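Local coordinates for fibronectin type III domain-containing protein (Simiduia agarivorans, PDB 6P2K) that probably hydrolyses xyloglucan as a glycoside hydrolase of family 74, whose catalytic module, the part contained in this chain, consists of two seven-bladed beta-propellers, at residues Thr382-Tyr386 and Ser433-Arg439; Val408-Tyr412 and Lys482-His487; Ser517-Lys523 and His576-Glu580. One frame throughout, in Å; residues are numbered along the deposited sequence.

Interaction 1 (Thr382-Tyr386 and Ser433-Arg439)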
loop_
_atom_site.group_PDB
_atom_site.type_symbol
_atom_site.label_atom_id
_atom_site.label_comp_id
_atom_site.label_asym_id
_atom_site.label_seq_id
_atom_site.Cartn_x
_atom_site.Cartn_y
_atom_site.Cartn_z
ATOM N N THR B 382 7.787 -20.874 -6.155
ATOM C CA THR B 382 8.421 -20.564 -4.883
ATOM C C THR B 382 7.386 -20.178 -3.836
ATOM O O THR B 382 6.312 -19.653 -4.151
ATOM C CB THR B 382 9.444 -19.425 -5.004
ATOM O OG1 THR B 382 8.922 -18.399 -5.854
ATOM C CG2 THR B 382 10.751 -19.950 -5.580
ATOM N N VAL B 383 7.741 -20.443 -2.584
ATOM C CA VAL B 383 6.970 -20.055 -1.413
ATOM C C VAL B 383 7.866 -19.167 -0.561
ATOM O O VAL B 383 8.944 -19.598 -0.132
ATOM C CB VAL B 383 6.495 -21.279 -0.614
ATOM C CG1 VAL B 383 5.775 -20.844 0.662
ATOM C CG2 VAL B 383 5.607 -22.163 -1.475
ATOM N N ASN B 384 7.433 -17.934 -0.325
ATOM C CA ASN B 384 8.183 -17.011 0.519
ATOM C C ASN B 384 7.857 -17.302 1.979
ATOM O O ASN B 384 6.693 -17.223 2.384
ATOM C CB ASN B 384 7.838 -15.566 0.161
ATOM C CG ASN B 384 8.882 -14.575 0.644
ATOM O OD1 ASN B 384 9.590 -14.822 1.621
ATOM N ND2 ASN B 384 8.983 -13.443 -0.043
ATOM N N TRP B 385 8.875 -17.648 2.766
ATOM C CA TRP B 385 8.653 -17.967 4.172
ATOM C C TRP B 385 9.930 -17.728 4.964
ATOM O O TRP B 385 10.988 -18.267 4.618
ATOM C CB TRP B 385 8.193 -19.417 4.344
ATOM C CG TRP B 385 7.568 -19.674 5.676
ATOM C CD1 TRP B 385 8.060 -20.456 6.679
ATOM C CD2 TRP B 385 6.334 -19.131 6.159
ATOM N NE1 TRP B 385 7.205 -20.439 7.753
ATOM C CE2 TRP B 385 6.138 -19.630 7.459
ATOM C CE3 TRP B 385 5.377 -18.269 5.615
ATOM C CZ2 TRP B 385 5.022 -19.300 8.225
ATOM C CZ3 TRP B 385 4.270 -17.942 6.375
ATOM C CH2 TRP B 385 4.101 -18.457 7.666
ATOM N N TYR B 386 9.822 -16.927 6.029
ATOM C CA TYR B 386 10.931 -16.697 6.957
ATOM C C TYR B 386 12.136 -16.083 6.243
ATOM O O TYR B 386 13.280 -16.487 6.457
ATOM C CB TYR B 386 11.314 -17.997 7.672
ATOM C CG TYR B 386 11.999 -17.822 9.010
ATOM C CD1 TYR B 386 11.371 -17.151 10.056
ATOM C CD2 TYR B 386 13.268 -18.345 9.233
ATOM C CE1 TYR B 386 11.996 -16.998 11.284
ATOM C CE2 TYR B 386 13.900 -18.198 10.455
ATOM C CZ TYR B 386 13.260 -17.524 11.476
ATOM O OH TYR B 386 13.888 -17.377 12.693
ATOM N N SER B 433 4.325 -27.741 -0.706
ATOM C CA SER B 433 5.134 -27.117 0.328
ATOM C C SER B 433 4.377 -27.232 1.644
ATOM O O SER B 433 3.154 -27.087 1.674
ATOM C CB SER B 433 5.426 -25.642 0.019
ATOM O OG SER B 433 6.120 -25.029 1.095
ATOM N N ASN B 434 5.104 -27.506 2.727
ATOM C CA ASN B 434 4.508 -27.470 4.059
ATOM C C ASN B 434 5.217 -26.465 4.961
ATOM O O ASN B 434 5.070 -26.522 6.187
ATOM C CB ASN B 434 4.489 -28.869 4.690
ATOM C CG ASN B 434 5.838 -29.298 5.256
ATOM O OD1 ASN B 434 6.894 -28.844 4.821
ATOM N ND2 ASN B 434 5.797 -30.182 6.244
ATOM N N MET B 435 5.968 -25.528 4.369
ATOM C CA MET B 435 6.754 -24.584 5.158
ATOM C C MET B 435 5.876 -23.689 6.024
ATOM O O MET B 435 6.310 -23.251 7.096
ATOM C CB MET B 435 7.628 -23.729 4.236
ATOM C CG MET B 435 8.726 -24.496 3.505
ATOM S SD MET B 435 9.922 -25.304 4.595
ATOM C CE MET B 435 10.629 -23.892 5.442
ATOM N N GLN B 436 4.643 -23.407 5.592
ATOM C CA GLN B 436 3.786 -22.500 6.349
ATOM C C GLN B 436 3.289 -23.097 7.661
ATOM O O GLN B 436 2.723 -22.357 8.473
ATOM C CB GLN B 436 2.597 -22.046 5.494
ATOM C CG GLN B 436 2.997 -21.142 4.325
ATOM C CD GLN B 436 1.829 -20.352 3.737
ATOM O OE1 GLN B 436 0.692 -20.447 4.202
ATOM N NE2 GLN B 436 2.115 -19.563 2.706
ATOM N N HIS B 437 3.486 -24.394 7.905
ATOM C CA HIS B 437 3.118 -24.952 9.202
ATOM C C HIS B 437 4.134 -24.616 10.285
ATOM O O HIS B 437 3.824 -24.756 11.475
ATOM C CB HIS B 437 2.917 -26.470 9.093
ATOM C CG HIS B 437 4.113 -27.288 9.478
ATOM N ND1 HIS B 437 5.095 -27.641 8.574
ATOM C CD2 HIS B 437 4.465 -27.858 10.656
ATOM C CE1 HIS B 437 6.008 -28.377 9.183
ATOM N NE2 HIS B 437 5.651 -28.522 10.447
ATOM N N ARG B 438 5.317 -24.141 9.902
ATOM C CA ARG B 438 6.351 -23.741 10.853
ATOM C C ARG B 438 6.164 -22.260 11.160
ATOM O O ARG B 438 6.627 -21.392 10.414
ATOM C CB ARG B 438 7.732 -24.046 10.286
ATOM C CG ARG B 438 7.780 -25.354 9.498
ATOM C CD ARG B 438 9.201 -25.814 9.213
ATOM N NE ARG B 438 9.757 -26.589 10.319
ATOM C CZ ARG B 438 9.818 -27.917 10.345
ATOM N NH1 ARG B 438 9.348 -28.634 9.331
ATOM N NH2 ARG B 438 10.345 -28.526 11.396
ATOM N N ARG B 439 5.477 -21.970 12.266
ATOM C CA ARG B 439 5.046 -20.615 12.578
ATOM C C ARG B 439 6.106 -19.792 13.299
ATOM O O ARG B 439 5.933 -18.577 13.437
ATOM C CB ARG B 439 3.767 -20.648 13.428
ATOM C CG ARG B 439 2.667 -21.555 12.886
ATOM C CD ARG B 439 2.255 -21.190 11.459
ATOM N NE ARG B 439 1.541 -19.916 11.377
ATOM C CZ ARG B 439 1.070 -19.397 10.246
ATOM N NH1 ARG B 439 1.233 -20.043 9.097
ATOM N NH2 ARG B 439 0.434 -18.233 10.263
#

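Interaction 2 (Val408-Tyr412 and Lys482-His487)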
loop_
_atom_site.group_PDB
_atom_site.type_symbol
_atom_site.label_atom_id
_atom_site.label_comp_id
_atom_site.label_asym_id
_atom_site.label_seq_id
_atom_site.Cartn_x
_atom_site.Cartn_y
_atom_site.Cartn_z
ATOM N N VAL B 408 -9.982 -29.566 -1.792
ATOM C CA VAL B 408 -9.589 -29.068 -3.105
ATOM C C VAL B 408 -10.429 -27.844 -3.448
ATOM O O VAL B 408 -11.645 -27.838 -3.233
ATOM C CB VAL B 408 -9.755 -30.147 -4.197
ATOM C CG1 VAL B 408 -9.457 -29.571 -5.574
ATOM C CG2 VAL B 408 -8.859 -31.344 -3.919
ATOM N N HIS B 409 -9.782 -26.811 -3.987
ATOM C CA HIS B 409 -10.513 -25.733 -4.650
ATOM C C HIS B 409 -9.687 -25.238 -5.827
ATOM O O HIS B 409 -8.618 -24.659 -5.628
ATOM C CB HIS B 409 -10.833 -24.587 -3.695
ATOM C CG HIS B 409 -11.812 -23.610 -4.262
ATOM N ND1 HIS B 409 -11.435 -22.585 -5.102
ATOM C CD2 HIS B 409 -13.160 -23.535 -4.156
ATOM C CE1 HIS B 409 -12.507 -21.905 -5.469
ATOM N NE2 HIS B 409 -13.566 -22.462 -4.910
ATOM N N GLU B 410 -10.190 -25.457 -7.044
ATOM C CA GLU B 410 -9.515 -25.060 -8.289
ATOM C C GLU B 410 -8.123 -25.682 -8.290
ATOM O O GLU B 410 -8.024 -26.915 -8.166
ATOM C CB GLU B 410 -9.555 -23.537 -8.430
ATOM C CG GLU B 410 -10.954 -22.957 -8.553
ATOM C CD GLU B 410 -10.952 -21.445 -8.656
ATOM O OE1 GLU B 410 -9.857 -20.847 -8.617
ATOM O OE2 GLU B 410 -12.047 -20.856 -8.764
ATOM N N ASN B 411 -7.046 -24.906 -8.424
ATOM C CA ASN B 411 -5.685 -25.433 -8.454
ATOM C C ASN B 411 -5.129 -25.733 -7.068
ATOM O O ASN B 411 -4.062 -26.351 -6.970
ATOM C CB ASN B 411 -4.758 -24.442 -9.161
ATOM C CG ASN B 411 -4.735 -23.088 -8.474
ATOM O OD1 ASN B 411 -5.730 -22.366 -8.479
ATOM N ND2 ASN B 411 -3.604 -22.747 -7.861
ATOM N N TYR B 412 -5.811 -25.304 -6.010
ATOM C CA TYR B 412 -5.329 -25.469 -4.645
ATOM C C TYR B 412 -5.755 -26.825 -4.094
ATOM O O TYR B 412 -6.918 -27.217 -4.225
ATOM C CB TYR B 412 -5.866 -24.355 -3.748
ATOM C CG TYR B 412 -5.472 -24.502 -2.295
ATOM C CD1 TYR B 412 -4.239 -24.055 -1.841
ATOM C CD2 TYR B 412 -6.337 -25.087 -1.377
ATOM C CE1 TYR B 412 -3.878 -24.191 -0.508
ATOM C CE2 TYR B 412 -5.983 -25.232 -0.052
ATOM C CZ TYR B 412 -4.751 -24.781 0.378
ATOM O OH TYR B 412 -4.389 -24.912 1.699
ATOM N N LYS B 482 -7.603 -19.978 5.851
ATOM C CA LYS B 482 -6.784 -19.358 4.811
ATOM C C LYS B 482 -7.697 -18.901 3.681
ATOM O O LYS B 482 -8.261 -19.730 2.959
ATOM C CB LYS B 482 -5.715 -20.313 4.276
ATOM C CG LYS B 482 -5.131 -19.855 2.935
ATOM C CD LYS B 482 -4.006 -20.751 2.451
ATOM C CE LYS B 482 -2.733 -20.520 3.255
ATOM N NZ LYS B 482 -1.597 -21.356 2.760
ATOM N N ARG B 483 -7.835 -17.588 3.528
ATOM C CA ARG B 483 -8.601 -17.047 2.417
ATOM C C ARG B 483 -7.823 -17.232 1.121
ATOM O O ARG B 483 -6.658 -16.835 1.021
ATOM C CB ARG B 483 -8.909 -15.571 2.657
ATOM C CG ARG B 483 -9.986 -15.341 3.702
ATOM C CD ARG B 483 -9.979 -13.904 4.198
ATOM N NE ARG B 483 -8.911 -13.668 5.168
ATOM C CZ ARG B 483 -8.879 -12.636 6.005
ATOM N NH1 ARG B 483 -9.865 -11.745 5.994
ATOM N NH2 ARG B 483 -7.867 -12.499 6.855
ATOM N N LEU B 484 -8.463 -17.854 0.132
ATOM C CA LEU B 484 -7.818 -18.130 -1.151
ATOM C C LEU B 484 -8.011 -16.936 -2.087
ATOM O O LEU B 484 -8.680 -17.005 -3.121
ATOM C CB LEU B 484 -8.361 -19.423 -1.749
ATOM C CG LEU B 484 -8.105 -20.673 -0.901
ATOM C CD1 LEU B 484 -8.867 -21.872 -1.451
ATOM C CD2 LEU B 484 -6.612 -20.971 -0.822
ATOM N N ASN B 485 -7.401 -15.817 -1.687
ATOM C CA ASN B 485 -7.491 -14.597 -2.481
ATOM C C ASN B 485 -6.828 -14.771 -3.840
ATOM O O ASN B 485 -7.328 -14.269 -4.852
ATOM C CB ASN B 485 -6.854 -13.430 -1.726
ATOM C CG ASN B 485 -7.634 -13.038 -0.488
ATOM O OD1 ASN B 485 -8.845 -12.831 -0.543
ATOM N ND2 ASN B 485 -6.942 -12.937 0.641
ATOM N N THR B 486 -5.700 -15.478 -3.884
ATOM C CA THR B 486 -4.944 -15.640 -5.115
ATOM C C THR B 486 -4.741 -17.090 -5.527
ATOM O O THR B 486 -4.229 -17.327 -6.627
ATOM C CB THR B 486 -3.566 -14.968 -4.998
ATOM O OG1 THR B 486 -2.813 -15.584 -3.945
ATOM C CG2 THR B 486 -3.712 -13.480 -4.714
ATOM N N HIS B 487 -5.131 -18.058 -4.697
ATOM C CA HIS B 487 -4.838 -19.470 -4.945
ATOM C C HIS B 487 -3.349 -19.654 -5.229
ATOM O O HIS B 487 -2.939 -20.279 -6.210
ATOM C CB HIS B 487 -5.696 -20.022 -6.086
ATOM C CG HIS B 487 -7.157 -20.091 -5.764
ATOM N ND1 HIS B 487 -7.974 -18.980 -5.775
ATOM C CD2 HIS B 487 -7.946 -21.134 -5.412
ATOM C CE1 HIS B 487 -9.205 -19.338 -5.449
ATOM N NE2 HIS B 487 -9.215 -20.639 -5.226
#

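Interaction 3 (Ser517-Lys523 and His576-Glu580)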
loop_
_atom_site.group_PDB
_atom_site.type_symbol
_atom_site.label_atom_id
_atom_site.label_comp_id
_atom_site.label_asym_id
_atom_site.label_seq_id
_atom_site.Cartn_x
_atom_site.Cartn_y
_atom_site.Cartn_z
ATOM N N SER B 517 -21.104 -26.462 5.964
ATOM C CA SER B 517 -22.461 -26.758 5.508
ATOM C C SER B 517 -22.575 -26.536 4.008
ATOM O O SER B 517 -22.314 -25.422 3.539
ATOM C CB SER B 517 -23.470 -25.875 6.238
ATOM O OG SER B 517 -24.666 -25.734 5.484
ATOM N N PRO B 518 -22.961 -27.546 3.222
ATOM C CA PRO B 518 -23.164 -27.304 1.785
ATOM C C PRO B 518 -24.306 -26.345 1.504
ATOM O O PRO B 518 -24.273 -25.646 0.485
ATOM C CB PRO B 518 -23.451 -28.704 1.225
ATOM C CG PRO B 518 -22.884 -29.653 2.237
ATOM C CD PRO B 518 -23.081 -28.974 3.565
ATOM N N ALA B 519 -25.313 -26.287 2.379
ATOM C CA ALA B 519 -26.428 -25.371 2.167
ATOM C C ALA B 519 -26.021 -23.927 2.423
ATOM O O ALA B 519 -26.606 -23.008 1.839
ATOM C CB ALA B 519 -27.602 -25.755 3.064
ATOM N N ASN B 520 -25.031 -23.712 3.287
ATOM C CA ASN B 520 -24.559 -22.367 3.617
ATOM C C ASN B 520 -23.068 -22.456 3.881
ATOM O O ASN B 520 -22.629 -22.620 5.028
ATOM C CB ASN B 520 -25.299 -21.789 4.823
ATOM C CG ASN B 520 -24.821 -20.395 5.196
ATOM O OD1 ASN B 520 -24.007 -19.795 4.496
ATOM N ND2 ASN B 520 -25.330 -19.875 6.307
ATOM N N PRO B 521 -22.245 -22.349 2.834
ATOM C CA PRO B 521 -20.800 -22.557 3.000
ATOM C C PRO B 521 -20.103 -21.505 3.848
ATOM O O PRO B 521 -18.882 -21.590 4.022
ATOM C CB PRO B 521 -20.276 -22.543 1.556
ATOM C CG PRO B 521 -21.296 -21.762 0.792
ATOM C CD PRO B 521 -22.617 -22.064 1.438
ATOM N N ALA B 522 -20.822 -20.517 4.379
ATOM C CA ALA B 522 -20.237 -19.627 5.373
ATOM C C ALA B 522 -20.292 -20.219 6.775
ATOM O O ALA B 522 -19.583 -19.739 7.667
ATOM C CB ALA B 522 -20.948 -18.271 5.353
ATOM N N LYS B 523 -21.107 -21.249 6.981
ATOM C CA LYS B 523 -21.321 -21.854 8.290
ATOM C C LYS B 523 -20.438 -23.087 8.436
ATOM O O LYS B 523 -20.425 -23.951 7.553
ATOM C CB LYS B 523 -22.795 -22.226 8.465
ATOM C CG LYS B 523 -23.117 -23.016 9.723
ATOM C CD LYS B 523 -24.626 -23.060 9.964
ATOM C CE LYS B 523 -25.181 -21.665 10.221
ATOM N NZ LYS B 523 -26.667 -21.663 10.389
ATOM N N HIS B 576 -26.381 -31.407 6.679
ATOM C CA HIS B 576 -27.438 -31.741 5.737
ATOM C C HIS B 576 -27.206 -31.003 4.419
ATOM O O HIS B 576 -26.826 -29.827 4.424
ATOM C CB HIS B 576 -28.799 -31.378 6.336
ATOM C CG HIS B 576 -29.971 -31.927 5.583
ATOM N ND1 HIS B 576 -30.352 -31.454 4.346
ATOM C CD2 HIS B 576 -30.857 -32.899 5.905
ATOM C CE1 HIS B 576 -31.418 -32.119 3.934
ATOM N NE2 HIS B 576 -31.746 -32.999 4.862
ATOM N N PRO B 577 -27.407 -31.662 3.273
ATOM C CA PRO B 577 -27.008 -31.040 2.000
ATOM C C PRO B 577 -27.832 -29.821 1.614
ATOM O O PRO B 577 -27.324 -28.964 0.879
ATOM C CB PRO B 577 -27.180 -32.180 0.984
ATOM C CG PRO B 577 -28.141 -33.127 1.627
ATOM C CD PRO B 577 -27.847 -33.057 3.094
ATOM N N THR B 578 -29.082 -29.711 2.071
ATOM C CA THR B 578 -29.928 -28.580 1.703
ATOM C C THR B 578 -30.562 -27.851 2.879
ATOM O O THR B 578 -31.164 -26.794 2.664
ATOM C CB THR B 578 -31.056 -29.025 0.756
ATOM O OG1 THR B 578 -31.935 -29.923 1.443
ATOM C CG2 THR B 578 -30.491 -29.714 -0.478
ATOM N N ASN B 579 -30.456 -28.366 4.100
ATOM C CA ASN B 579 -31.076 -27.750 5.271
ATOM C C ASN B 579 -29.978 -27.453 6.288
ATOM O O ASN B 579 -29.492 -28.361 6.972
ATOM C CB ASN B 579 -32.154 -28.660 5.852
ATOM C CG ASN B 579 -32.971 -27.984 6.937
ATOM O OD1 ASN B 579 -32.633 -26.895 7.404
ATOM N ND2 ASN B 579 -34.055 -28.633 7.349
ATOM N N GLU B 580 -29.595 -26.177 6.406
ATOM C CA GLU B 580 -28.503 -25.836 7.308
ATOM C C GLU B 580 -28.884 -25.969 8.777
ATOM O O GLU B 580 -28.002 -25.852 9.634
ATOM C CB GLU B 580 -27.982 -24.424 7.014
ATOM C CG GLU B 580 -28.914 -23.281 7.371
ATOM C CD GLU B 580 -28.303 -21.922 7.046
ATOM O OE1 GLU B 580 -28.747 -21.284 6.067
ATOM O OE2 GLU B 580 -27.371 -21.493 7.761
HETATM O O HOH W 1 -26.051 -27.910 5.984
HETATM O O HOH W 2 -27.934 -23.709 11.459
#

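Interaction 1 (Thr382-Tyr386 and Ser433-Arg439)
Trp385 lies flat against the short 3-10 turn of Met435-His437: Gln436 CA sits 4.0 Å from the centroid of its six-membered ring, 18° off the normal, a CH-pi contact. The indole NH is used too, since Trp385 NE1 donates to Arg438 O at 2.9 Å near the ring plane. Met435 O is almost as close to Trp385 NE1, at 3.0 Å, but lies over the face, where the N-H cannot point. Tryptophan thus supplies both a broad apolar face and a donor at its edge. Strand 381-385 forms a hairpin with 388-395, which pairs with 431-432 at the outer edge of the second propeller's first blade; 433-439 follows directly. Because side chains alternate along a strand, Val383 points the same way as Trp385 and sets CG2 3.8 Å from Ser433 CB. Arg439 NH1 bonds Gln436 O (2.8 Å), which brings it within 3.6 Å of Trp385 CH2, while Gln436 OE1 accepts from Lys482. At Thr382 the strand makes backbone hydrogen bonds to another copy of the protein.

Interaction 2 (Val408-Tyr412 and Lys482-His487)
This is a mixed polar and apolar contact between two neighbouring blades of the second beta-propeller, joining the tip of a hairpin in the first blade to the loop that leaves strand 478-483 in the next. The tip is a type II' turn from His409 to Tyr412, closed by His409 N to Tyr412 O and Tyr412 N to His409 O, both 2.9 Å. Glu410 takes the second position with phi/psi of 56/-124, a conformation more usual for glycine. At the centre is His487, itself in a left-handed backbone conformation (51/49), which reaches into the turn. His409 ND1 and His487 NE2 share a hydrogen bond of 3.0 Å in which either may donate, and the two rings meet rim to rim. Asn411 ND2 donates to His487 O at 3.0 Å; as an amide it has a second proton, and that one serves Trp426 O. Beneath this polar layer Leu484, the centre of an inverse gamma turn, places CD2 4.0 Å from the centroid of the Tyr412 ring, over its face. A branched aliphatic side chain suits this role, filling the space beside a flat ring with methyl groups; Leu484 CD1 also lies 4.0 Å from His409 CB. Tyr412 OH and Lys482 NZ both turn to Glu424, so the buried ends are paired. Strand 459-467 lines the contact, with Pro460 against His409 and Val462 against Tyr412, while Trp493 of strand 493-496 packs on both Tyr412 and Lys482.

Interaction 3 (Ser517-Lys523 and His576-Glu580)
Glu580 carries the direct side-chain bonds of this contact on one oxygen: its OE2 accepts from Asn520 ND2 at 3.0 Å and forms a salt bridge with Lys523 NZ at 2.7 Å. A long, flexible lysine and a compact amide can converge on it because a type I turn, Asn520 to Lys523, folds them together, with Lys523 N bonded to Asn520 O (2.8 Å). The other end of the amide stays local: Asn520 OD1 accepts from Ala522 N at 3.3 Å, an Asx turn. Ser517 OG accepts from Asn520 N (3.0 Å), an ST motif, and also bonds a water, 2.6 Å away, that donates to His576 O at 2.6 Å. A second water accepts from Lys523 NZ (2.6 Å) and donates to Glu580 O (2.8 Å). In the facing loop His576 ND1 accepts a hydrogen bond from Thr578 N at 3.1 Å. Ala519 is small enough for its CB to rest 3.6 Å from Thr578 C, where a larger side chain would keep the backbones apart. The two segments are equivalent turns of consecutive propeller blades: 517-523 joins strand 511-516 to strand 524-528, and the loop 576-580 joins strand 567-575 to strand 582-588.

In the fold
After the N-terminal strand 7-8, which joins the last blade of the second propeller, the chain builds the first seven-bladed propeller, then the hairpin of strands 381-385 and 388-395. Interaction 1 closes a loop from this hairpin, across the first blade of the second propeller, to 433-439. Before it closes, interaction 2 has opened at 408-412; it ends at 482-487 in the following blade. The two therefore cross, and they touch through Gln436 OE1 and Lys482 NZ, 2.9 Å apart, linking hairpin and two blades. Interaction 3 follows in series, its nearest atoms about 9 Å from interaction 2. Interactions 2 and 3 thus each tie one blade to the next, first to second and third to fourth.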